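Local coordinates for protein inositol dehydrogenase (Lactobacillus casei, PDB 4MKX) that is a scyllo-inositol dehydrogenase of the Gfo/Idh/MocA family, probably oxidising the cyclic polyol with NAD as hydride acceptor, at residues 70-75 with 98-103; 139-144 with 261-266; 148-153 with 270-275. One frame throughout, in Å; residues are numbered along the deposited sequence.

The three contacts fall in the two halves of a Gfo/Idh/MocA dehydrogenase. Contact 1 joins two helices of the N-terminal Rossmann fold, whereas contacts 2 and 3 set the loop at 139-144 and the helix after it against the large mixed sheet of the C-terminal domain. Contact 1 lies 32 Å from contact 2 and 40 Å from contact 3, centre to centre, and on the opposite side of the chain's centre. The centres of contacts 2 and 3 are 9 Å apart; the two touch and share neighbouring antiparallel strands, tied by a salt bridge from Arg273 NE to Glu264 OE1 (2.8 Å). The crystal is of the apo enzyme, so no bound ligand marks a pocket beside them.

Contact 1. Residues 70-75 with 98-103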
loop_
_atom_site.group_PDB
_atom_site.type_symbol
_atom_site.label_atom_id
_atom_site.label_comp_id
_atom_site.label_asym_id
_atom_site.label_seq_id
_atom_site.Cartn_x
_atom_site.Cartn_y
_atom_site.Cartn_z
ATOM N N GLU A 70 -33.174 -16.440 -35.045
ATOM C CA GLU A 70 -34.042 -15.544 -34.291
ATOM C C GLU A 70 -34.656 -16.293 -33.114
ATOM O O GLU A 70 -35.193 -15.682 -32.187
ATOM C CB GLU A 70 -35.156 -14.990 -35.187
ATOM C CG GLU A 70 -34.700 -13.996 -36.248
ATOM C CD GLU A 70 -34.049 -14.653 -37.454
ATOM O OE1 GLU A 70 -34.444 -15.789 -37.815
ATOM O OE2 GLU A 70 -33.139 -14.027 -38.046
ATOM N N ASP A 71 -34.560 -17.618 -33.149
ATOM C CA ASP A 71 -35.193 -18.470 -32.149
ATOM C C ASP A 71 -34.201 -19.472 -31.576
ATOM O O ASP A 71 -33.505 -20.148 -32.331
ATOM C CB ASP A 71 -36.378 -19.222 -32.773
ATOM C CG ASP A 71 -37.039 -20.165 -31.797
ATOM O OD1 ASP A 71 -37.849 -19.685 -30.982
ATOM O OD2 ASP A 71 -36.747 -21.381 -31.827
ATOM N N PHE A 72 -34.128 -19.569 -30.246
ATOM C CA PHE A 72 -33.163 -20.462 -29.605
ATOM C C PHE A 72 -33.356 -21.932 -29.950
ATOM O O PHE A 72 -32.387 -22.655 -30.204
ATOM C CB PHE A 72 -33.164 -20.278 -28.083
ATOM C CG PHE A 72 -32.167 -21.148 -27.366
ATOM C CD1 PHE A 72 -30.840 -20.749 -27.251
ATOM C CD2 PHE A 72 -32.547 -22.359 -26.807
ATOM C CE1 PHE A 72 -29.916 -21.545 -26.598
ATOM C CE2 PHE A 72 -31.630 -23.161 -26.157
ATOM C CZ PHE A 72 -30.309 -22.749 -26.038
ATOM N N ASP A 73 -34.604 -22.393 -29.960
ATOM C CA ASP A 73 -34.848 -23.792 -30.263
ATOM C C ASP A 73 -34.479 -24.106 -31.702
ATOM O O ASP A 73 -34.042 -25.208 -31.998
ATOM C CB ASP A 73 -36.306 -24.164 -29.991
ATOM C CG ASP A 73 -36.674 -23.991 -28.539
ATOM O OD1 ASP A 73 -36.271 -24.851 -27.730
ATOM O OD2 ASP A 73 -37.340 -22.988 -28.206
ATOM N N ASP A 74 -34.646 -23.122 -32.581
ATOM C CA ASP A 74 -34.275 -23.286 -33.979
ATOM C C ASP A 74 -32.767 -23.497 -34.060
ATOM O O ASP A 74 -32.297 -24.376 -34.772
ATOM C CB ASP A 74 -34.690 -22.058 -34.787
ATOM C CG ASP A 74 -34.496 -22.247 -36.279
ATOM O OD1 ASP A 74 -34.300 -23.404 -36.715
ATOM O OD2 ASP A 74 -34.542 -21.239 -37.015
ATOM N N MET A 75 -32.010 -22.722 -33.285
ATOM C CA MET A 75 -30.553 -22.873 -33.295
ATOM C C MET A 75 -30.109 -24.244 -32.802
ATOM O O MET A 75 -29.282 -24.907 -33.429
ATOM C CB MET A 75 -29.868 -21.796 -32.448
ATOM C CG MET A 75 -28.349 -21.983 -32.389
ATOM S SD MET A 75 -27.470 -20.686 -31.484
ATOM C CE MET A 75 -28.061 -20.960 -29.821
ATOM N N GLU A 98 -32.723 -26.578 -20.536
ATOM C CA GLU A 98 -33.438 -27.827 -20.797
ATOM C C GLU A 98 -33.467 -28.187 -22.277
ATOM O O GLU A 98 -33.206 -29.331 -22.651
ATOM C CB GLU A 98 -34.862 -27.763 -20.229
ATOM C CG GLU A 98 -34.901 -27.811 -18.705
ATOM C CD GLU A 98 -36.307 -27.763 -18.151
ATOM O OE1 GLU A 98 -37.264 -27.997 -18.919
ATOM O OE2 GLU A 98 -36.453 -27.494 -16.946
ATOM N N SER A 99 -33.791 -27.208 -23.114
ATOM C CA SER A 99 -33.848 -27.432 -24.550
ATOM C C SER A 99 -32.501 -27.847 -25.122
ATOM O O SER A 99 -32.421 -28.755 -25.956
ATOM C CB SER A 99 -34.326 -26.175 -25.255
ATOM O OG SER A 99 -34.073 -26.267 -26.642
ATOM N N ALA A 100 -31.435 -27.182 -24.682
ATOM C CA ALA A 100 -30.114 -27.507 -25.199
ATOM C C ALA A 100 -29.704 -28.922 -24.817
ATOM O O ALA A 100 -29.157 -29.658 -25.638
ATOM C CB ALA A 100 -29.081 -26.504 -24.697
ATOM N N LEU A 101 -29.983 -29.311 -23.577
ATOM C CA LEU A 101 -29.616 -30.636 -23.101
ATOM C C LEU A 101 -30.429 -31.705 -23.828
ATOM O O LEU A 101 -29.898 -32.756 -24.192
ATOM C CB LEU A 101 -29.814 -30.753 -21.587
ATOM C CG LEU A 101 -28.803 -29.983 -20.744
ATOM C CD1 LEU A 101 -29.140 -30.147 -19.257
ATOM C CD2 LEU A 101 -27.397 -30.469 -21.017
ATOM N N ASN A 102 -31.708 -31.423 -24.045
ATOM C CA ASN A 102 -32.582 -32.363 -24.749
ATOM C C ASN A 102 -32.157 -32.577 -26.204
ATOM O O ASN A 102 -32.415 -33.630 -26.789
ATOM C CB ASN A 102 -34.043 -31.905 -24.658
ATOM C CG ASN A 102 -34.660 -32.177 -23.287
ATOM O OD1 ASN A 102 -34.355 -33.186 -22.646
ATOM N ND2 ASN A 102 -35.531 -31.277 -22.834
ATOM N N ALA A 103 -31.497 -31.581 -26.784
ATOM C CA ALA A 103 -31.000 -31.691 -28.147
ATOM C C ALA A 103 -29.553 -32.159 -28.179
ATOM O O ALA A 103 -28.900 -32.109 -29.224
ATOM C CB ALA A 103 -31.151 -30.391 -28.866
#
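Ser99 and Asp73 meet through their side chains, OG giving its hydrogen to OD1 over 2.8 Å, and so join two helices of the NAD-binding Rossmann fold. Helix 72-78 follows strand 67-69 at one end of the parallel sheet, and helix 93-102 leads on to strand 106-109. They approach near the start of the first and the end of the second, where the CA atoms of Asp73 and Ser99 are 6.8 Å apart.

The hydroxyl reaches the carboxylate on its anti side, 27° out of the carboxylate plane, so the bond slants onto the oxygen. Ser99 points its side chain toward the other helix, with OG anti to the backbone N (chi1 166°), a setting that carries the hydroxyl across to Asp73. Serine suits the place because it is small enough for a close approach and still brings a donor. Aspartate suits its own: at a partly exposed position it can offer an acceptor without burying a charge completely.

Beside this polar link lies the buried ring of Phe72. With CG anti to the backbone N (chi1 -179°) the ring reaches out to the second helix edge first, not with a face: Ser99 OG and the methyl of Ala100 both lie near its plane. CZ comes within 4.2 Å of Ala100 CB, an apolar touch in which the alanine methyl meets the rim of the ring.

Met75, one turn on from Phe72, packs on strands 43-49 and 67-69, fastening the same helix to the sheet. The helix start is also capped within its own segment. Asp71, at the N-cap, accepts from the backbone of Asp74, and the bond from Asp74 N to Asp71 OD2 measures 2.8 Å.

Contact 2. Residues 139-144 with 261-266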
loop_
_atom_site.group_PDB
_atom_site.type_symbol
_atom_site.label_atom_id
_atom_site.label_comp_id
_atom_site.label_asym_id
_atom_site.label_seq_id
_atom_site.Cartn_x
_atom_site.Cartn_y
_atom_site.Cartn_z
ATOM N N PHE A 139 -19.903 -18.894 -12.608
ATOM C CA PHE A 139 -19.328 -18.285 -11.403
ATOM C C PHE A 139 -17.838 -18.014 -11.633
ATOM O O PHE A 139 -16.972 -18.785 -11.204
ATOM C CB PHE A 139 -19.559 -19.193 -10.189
ATOM C CG PHE A 139 -20.999 -19.246 -9.744
ATOM C CD1 PHE A 139 -21.701 -18.076 -9.511
ATOM C CD2 PHE A 139 -21.656 -20.463 -9.598
ATOM C CE1 PHE A 139 -23.033 -18.108 -9.111
ATOM C CE2 PHE A 139 -22.988 -20.506 -9.198
ATOM C CZ PHE A 139 -23.675 -19.324 -8.956
ATOM N N MET A 140 -17.539 -16.913 -12.326
ATOM C CA MET A 140 -16.190 -16.709 -12.840
ATOM C C MET A 140 -15.149 -16.418 -11.764
ATOM O O MET A 140 -13.958 -16.599 -12.005
ATOM C CB MET A 140 -16.160 -15.627 -13.927
ATOM C CG MET A 140 -16.226 -14.184 -13.437
ATOM S SD MET A 140 -17.830 -13.755 -12.737
ATOM C CE MET A 140 -17.613 -12.015 -12.420
ATOM N N ARG A 141 -15.571 -16.001 -10.577
ATOM C CA ARG A 141 -14.585 -15.707 -9.537
ATOM C C ARG A 141 -13.812 -16.960 -9.143
ATOM O O ARG A 141 -12.662 -16.883 -8.730
ATOM C CB ARG A 141 -15.247 -15.076 -8.318
ATOM C CG ARG A 141 -15.878 -13.735 -8.631
ATOM C CD ARG A 141 -16.249 -13.041 -7.351
ATOM N NE ARG A 141 -17.135 -11.919 -7.609
ATOM C CZ ARG A 141 -17.720 -11.210 -6.650
ATOM N NH1 ARG A 141 -17.492 -11.509 -5.380
ATOM N NH2 ARG A 141 -18.543 -10.216 -6.973
ATOM N N ARG A 142 -14.417 -18.129 -9.338
ATOM C CA ARG A 142 -13.693 -19.365 -9.083
ATOM C C ARG A 142 -12.508 -19.556 -10.020
ATOM O O ARG A 142 -11.635 -20.378 -9.743
ATOM C CB ARG A 142 -14.622 -20.575 -9.190
ATOM C CG ARG A 142 -15.752 -20.559 -8.176
ATOM C CD ARG A 142 -16.351 -21.932 -8.108
ATOM N NE ARG A 142 -17.572 -21.980 -7.320
ATOM C CZ ARG A 142 -18.069 -23.108 -6.836
ATOM N NH1 ARG A 142 -17.430 -24.244 -7.071
ATOM N NH2 ARG A 142 -19.184 -23.099 -6.117
ATOM N N PHE A 143 -12.470 -18.805 -11.123
ATOM C CA PHE A 143 -11.357 -18.905 -12.068
ATOM C C PHE A 143 -10.405 -17.727 -12.029
ATOM O O PHE A 143 -9.421 -17.694 -12.762
ATOM C CB PHE A 143 -11.896 -19.090 -13.487
ATOM C CG PHE A 143 -12.596 -20.393 -13.672
ATOM C CD1 PHE A 143 -13.942 -20.512 -13.379
ATOM C CD2 PHE A 143 -11.894 -21.508 -14.103
ATOM C CE1 PHE A 143 -14.590 -21.722 -13.534
ATOM C CE2 PHE A 143 -12.538 -22.719 -14.255
ATOM C CZ PHE A 143 -13.882 -22.820 -13.967
ATOM N N ASP A 144 -10.679 -16.776 -11.151
ATOM C CA ASP A 144 -9.847 -15.587 -11.049
ATOM C C ASP A 144 -8.553 -15.922 -10.318
ATOM O O ASP A 144 -8.589 -16.615 -9.297
ATOM C CB ASP A 144 -10.610 -14.512 -10.265
ATOM C CG ASP A 144 -9.778 -13.288 -10.007
ATOM O OD1 ASP A 144 -9.531 -12.511 -10.955
ATOM O OD2 ASP A 144 -9.369 -13.076 -8.851
ATOM N N VAL A 261 -14.939 -4.848 -5.772
ATOM C CA VAL A 261 -15.237 -6.230 -5.403
ATOM C C VAL A 261 -14.093 -6.704 -4.524
ATOM O O VAL A 261 -12.935 -6.739 -4.944
ATOM C CB VAL A 261 -15.386 -7.131 -6.631
ATOM C CG1 VAL A 261 -15.472 -8.586 -6.224
ATOM C CG2 VAL A 261 -16.653 -6.754 -7.382
ATOM N N GLU A 262 -14.418 -7.017 -3.284
ATOM C CA GLU A 262 -13.411 -7.281 -2.271
ATOM C C GLU A 262 -13.935 -8.427 -1.426
ATOM O O GLU A 262 -15.125 -8.475 -1.119
ATOM C CB GLU A 262 -13.213 -6.045 -1.382
ATOM C CG GLU A 262 -12.230 -6.256 -0.211
ATOM C CD GLU A 262 -12.299 -5.171 0.825
ATOM O OE1 GLU A 262 -13.190 -4.292 0.724
ATOM O OE2 GLU A 262 -11.471 -5.191 1.772
ATOM N N THR A 263 -13.060 -9.369 -1.085
ATOM C CA THR A 263 -13.448 -10.462 -0.198
ATOM C C THR A 263 -12.401 -10.627 0.878
ATOM O O THR A 263 -11.214 -10.777 0.592
ATOM C CB THR A 263 -13.599 -11.771 -0.978
ATOM O OG1 THR A 263 -14.611 -11.587 -1.972
ATOM C CG2 THR A 263 -14.051 -12.895 -0.057
ATOM N N GLU A 264 -12.857 -10.614 2.126
ATOM C CA GLU A 264 -11.995 -10.744 3.284
ATOM C C GLU A 264 -12.322 -12.058 3.972
ATOM O O GLU A 264 -13.496 -12.384 4.169
ATOM C CB GLU A 264 -12.302 -9.593 4.239
ATOM C CG GLU A 264 -11.771 -9.738 5.627
ATOM C CD GLU A 264 -12.278 -8.621 6.495
ATOM O OE1 GLU A 264 -11.726 -7.505 6.385
ATOM O OE2 GLU A 264 -13.252 -8.830 7.249
ATOM N N ILE A 265 -11.288 -12.813 4.327
ATOM C CA ILE A 265 -11.482 -14.071 5.040
ATOM C C ILE A 265 -10.689 -14.001 6.345
ATOM O O ILE A 265 -9.472 -13.811 6.332
ATOM C CB ILE A 265 -10.989 -15.263 4.188
ATOM C CG1 ILE A 265 -11.651 -15.250 2.804
ATOM C CG2 ILE A 265 -11.319 -16.578 4.887
ATOM C CD1 ILE A 265 -11.076 -16.266 1.864
ATOM N N ILE A 266 -11.387 -14.128 7.470
ATOM C CA ILE A 266 -10.741 -14.166 8.775
ATOM C C ILE A 266 -10.732 -15.607 9.267
ATOM O O ILE A 266 -11.775 -16.263 9.294
ATOM C CB ILE A 266 -11.497 -13.313 9.788
ATOM C CG1 ILE A 266 -11.586 -11.869 9.278
ATOM C CG2 ILE A 266 -10.766 -13.338 11.120
ATOM C CD1 ILE A 266 -12.264 -10.914 10.243
#
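Van der Waals packing makes up the direct touch: the guanidinium of Arg141 lies flat against a methyl of Val261. CG1 of the valine sits over the centre of one face, 3.5 Å from Arg141 CZ, while CG2 is farther off, 4.0 Å from Arg141 NH2. The two side chains approach from opposite directions. Arg141 leaves the 3-10 turn of residues 140-143 with its chain extended from CG to NE, which carries the charged group to strand 260-267. A branched valine suits the strand and offers the flat group an apolar surface without competing for its N-H groups.

The polar interactions are made with third parties. Arg141 NH1 forms a salt bridge with Asp199 and NH2 a hydrogen bond with Ser169. Thr263, whose OG1 stays 4.5 Å from Arg141 NH1, uses that hydroxyl with Tyr147 and Ser167 instead. Replacing the arginine with a leucine here would probably deprive Asp199 of its charge partner and Ser169 of a donor, and uncover the methyl of Val261.

The loop between strand 135-137 and helix 145-155 is thus set against the C-terminal sheet by a buried cation. One face of it is covered by the Val261 methyl, while NH1 and NH2 bond to oxygen atoms, which suggests that Asp199 largely balances the buried charge and that Val261 adds apolar contact.

Contact 3. Residues 148-153 with 270-275; sequences RYAKQL and GMLRIA
The methyl of Ala150 reaches two branched side chains of the strand, Leu272 and Ile274, where helix 145-155 lies on the mixed beta-sheet of the Gfo/Idh/MocA C-terminal domain. It is a helix-on-sheet layer: the axes of segments 148-153 and 271-274 run nearly antiparallel, at 165°, and approach to 9.5 Å.

Alternation along the strand decides what is offered to the helix. Leu272 and Ile274 point toward it, while Arg273 between them points away, to the face where its guanidinium makes a salt bridge with Glu262 of the second subunit. The bumps are therefore two aliphatic side chains spaced two residues apart, and the small methyl of Ala150 rests in the shallow dip where their two ends meet. Its CB lies 3.8 Å from Leu272 CD1 and 3.7 Å from Ile274 CD1. Alanine suits this spot because its short side chain lets the helix backbone come down near the strand: the CA atoms of Ala150 and Ile274 are 7.5 Å apart.

Leu153, almost one turn further along the helix, widens the contact on the Leu272 side. The unusual first torsion of Leu272 (chi1 57°) places CG between its backbone N and carbonyl carbon; CD1 makes the nearer approach to Ala150, while CD2 reaches Leu153 and also lies alongside Ala150 CB. Leucine suits both positions, since its forked end can touch neighbours on more than one side; Leu153 also packs on Val285 of the third subunit.

Strand 271-274 is an edge strand of its sheet within the chain, but it pairs antiparallel with a strand of that third subunit, so the sheet continues across the interface. Within the chain, a looser touch is that of the two leucines, with Leu153 CD1 4.3 Å from Leu272 CD2.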
loop_
_atom_site.group_PDB
_atom_site.type_symbol
_atom_site.label_atom_id
_atom_site.label_comp_id
_atom_site.label_asym_id
_atom_site.label_seq_id
_atom_site.Cartn_x
_atom_site.Cartn_y
_atom_site.Cartn_z
ATOM N N ARG A 148 -8.222 -17.730 -6.671
ATOM C CA ARG A 148 -7.621 -19.066 -6.655
ATOM C C ARG A 148 -6.409 -19.130 -5.741
ATOM O O ARG A 148 -6.215 -20.123 -5.041
ATOM C CB ARG A 148 -7.256 -19.544 -8.071
ATOM C CG ARG A 148 -8.475 -20.020 -8.848
ATOM C CD ARG A 148 -8.108 -20.725 -10.170
ATOM N NE ARG A 148 -7.397 -19.842 -11.094
ATOM C CZ ARG A 148 -7.405 -19.955 -12.423
ATOM N NH1 ARG A 148 -8.101 -20.915 -13.024
ATOM N NH2 ARG A 148 -6.719 -19.097 -13.163
ATOM N N TYR A 149 -5.606 -18.069 -5.732
ATOM C CA TYR A 149 -4.439 -18.005 -4.860
ATOM C C TYR A 149 -4.868 -18.053 -3.397
ATOM O O TYR A 149 -4.254 -18.746 -2.580
ATOM C CB TYR A 149 -3.607 -16.736 -5.154
ATOM C CG TYR A 149 -2.358 -16.599 -4.303
ATOM C CD1 TYR A 149 -1.156 -17.183 -4.693
ATOM C CD2 TYR A 149 -2.382 -15.876 -3.117
ATOM C CE1 TYR A 149 -0.016 -17.058 -3.908
ATOM C CE2 TYR A 149 -1.253 -15.743 -2.331
ATOM C CZ TYR A 149 -0.073 -16.335 -2.736
ATOM O OH TYR A 149 1.049 -16.201 -1.946
ATOM N N ALA A 150 -5.923 -17.316 -3.055
ATOM C CA ALA A 150 -6.439 -17.316 -1.686
ATOM C C ALA A 150 -7.027 -18.667 -1.312
ATOM O O ALA A 150 -6.870 -19.125 -0.180
ATOM C CB ALA A 150 -7.481 -16.221 -1.501
ATOM N N LYS A 151 -7.731 -19.294 -2.250
ATOM C CA LYS A 151 -8.316 -20.604 -2.006
ATOM C C LYS A 151 -7.213 -21.613 -1.693
ATOM O O LYS A 151 -7.356 -22.458 -0.806
ATOM C CB LYS A 151 -9.101 -21.052 -3.238
ATOM C CG LYS A 151 -9.831 -22.385 -3.076
ATOM C CD LYS A 151 -10.890 -22.306 -1.995
ATOM C CE LYS A 151 -11.939 -23.430 -2.148
ATOM N NZ LYS A 151 -11.299 -24.772 -2.231
ATOM N N GLN A 152 -6.114 -21.505 -2.422
ATOM C CA GLN A 152 -4.967 -22.377 -2.227
ATOM C C GLN A 152 -4.404 -22.236 -0.813
ATOM O O GLN A 152 -4.154 -23.235 -0.142
ATOM C CB GLN A 152 -3.912 -22.030 -3.259
ATOM C CG GLN A 152 -2.681 -22.883 -3.246
ATOM C CD GLN A 152 -1.872 -22.674 -4.504
ATOM O OE1 GLN A 152 -2.346 -22.051 -5.460
ATOM N NE2 GLN A 152 -0.648 -23.187 -4.519
ATOM N N LEU A 153 -4.218 -21.000 -0.354
ATOM C CA LEU A 153 -3.771 -20.773 1.020
ATOM C C LEU A 153 -4.730 -21.389 2.033
ATOM O O LEU A 153 -4.305 -22.014 3.006
ATOM C CB LEU A 153 -3.617 -19.273 1.308
ATOM C CG LEU A 153 -2.518 -18.568 0.524
ATOM C CD1 LEU A 153 -2.472 -17.104 0.921
ATOM C CD2 LEU A 153 -1.205 -19.247 0.806
ATOM N N GLY A 270 -5.034 -16.534 10.902
ATOM C CA GLY A 270 -4.663 -15.464 9.998
ATOM C C GLY A 270 -5.847 -14.849 9.290
ATOM O O GLY A 270 -7.000 -15.179 9.559
ATOM N N MET A 271 -5.552 -13.937 8.374
ATOM C CA MET A 271 -6.589 -13.176 7.717
ATOM C C MET A 271 -6.056 -12.874 6.327
ATOM O O MET A 271 -4.844 -12.766 6.135
ATOM C CB MET A 271 -6.774 -11.883 8.506
ATOM C CG MET A 271 -7.857 -10.979 8.044
ATOM S SD MET A 271 -8.056 -9.697 9.313
ATOM C CE MET A 271 -9.230 -8.686 8.403
ATOM N N LEU A 272 -6.940 -12.805 5.339
ATOM C CA LEU A 272 -6.492 -12.310 4.050
ATOM C C LEU A 272 -7.585 -11.491 3.402
ATOM O O LEU A 272 -8.767 -11.634 3.737
ATOM C CB LEU A 272 -6.017 -13.447 3.149
ATOM C CG LEU A 272 -6.995 -14.561 2.861
ATOM C CD1 LEU A 272 -7.849 -14.182 1.659
ATOM C CD2 LEU A 272 -6.276 -15.896 2.584
ATOM N N ARG A 273 -7.173 -10.599 2.504
ATOM C CA ARG A 273 -8.111 -9.826 1.719
ATOM C C ARG A 273 -7.760 -9.968 0.257
ATOM O O ARG A 273 -6.599 -9.931 -0.128
ATOM C CB ARG A 273 -8.088 -8.348 2.140
ATOM C CG ARG A 273 -8.676 -8.134 3.513
ATOM C CD ARG A 273 -8.613 -6.682 3.934
ATOM N NE ARG A 273 -9.375 -6.488 5.162
ATOM C CZ ARG A 273 -9.241 -5.446 5.973
ATOM N NH1 ARG A 273 -8.350 -4.510 5.699
ATOM N NH2 ARG A 273 -9.988 -5.359 7.067
ATOM N N ILE A 274 -8.786 -10.161 -0.549
ATOM C CA ILE A 274 -8.640 -10.200 -1.987
ATOM C C ILE A 274 -9.159 -8.864 -2.495
ATOM O O ILE A 274 -10.332 -8.547 -2.322
ATOM C CB ILE A 274 -9.462 -11.348 -2.563
ATOM C CG1 ILE A 274 -9.020 -12.655 -1.898
ATOM C CG2 ILE A 274 -9.314 -11.398 -4.075
ATOM C CD1 ILE A 274 -10.114 -13.686 -1.804
ATOM N N ALA A 275 -8.252 -8.073 -3.074
ATOM C CA ALA A 275 -8.540 -6.734 -3.593
ATOM C C ALA A 275 -9.133 -5.805 -2.544
ATOM O O ALA A 275 -10.183 -5.201 -2.754
ATOM C CB ALA A 275 -9.419 -6.793 -4.838
#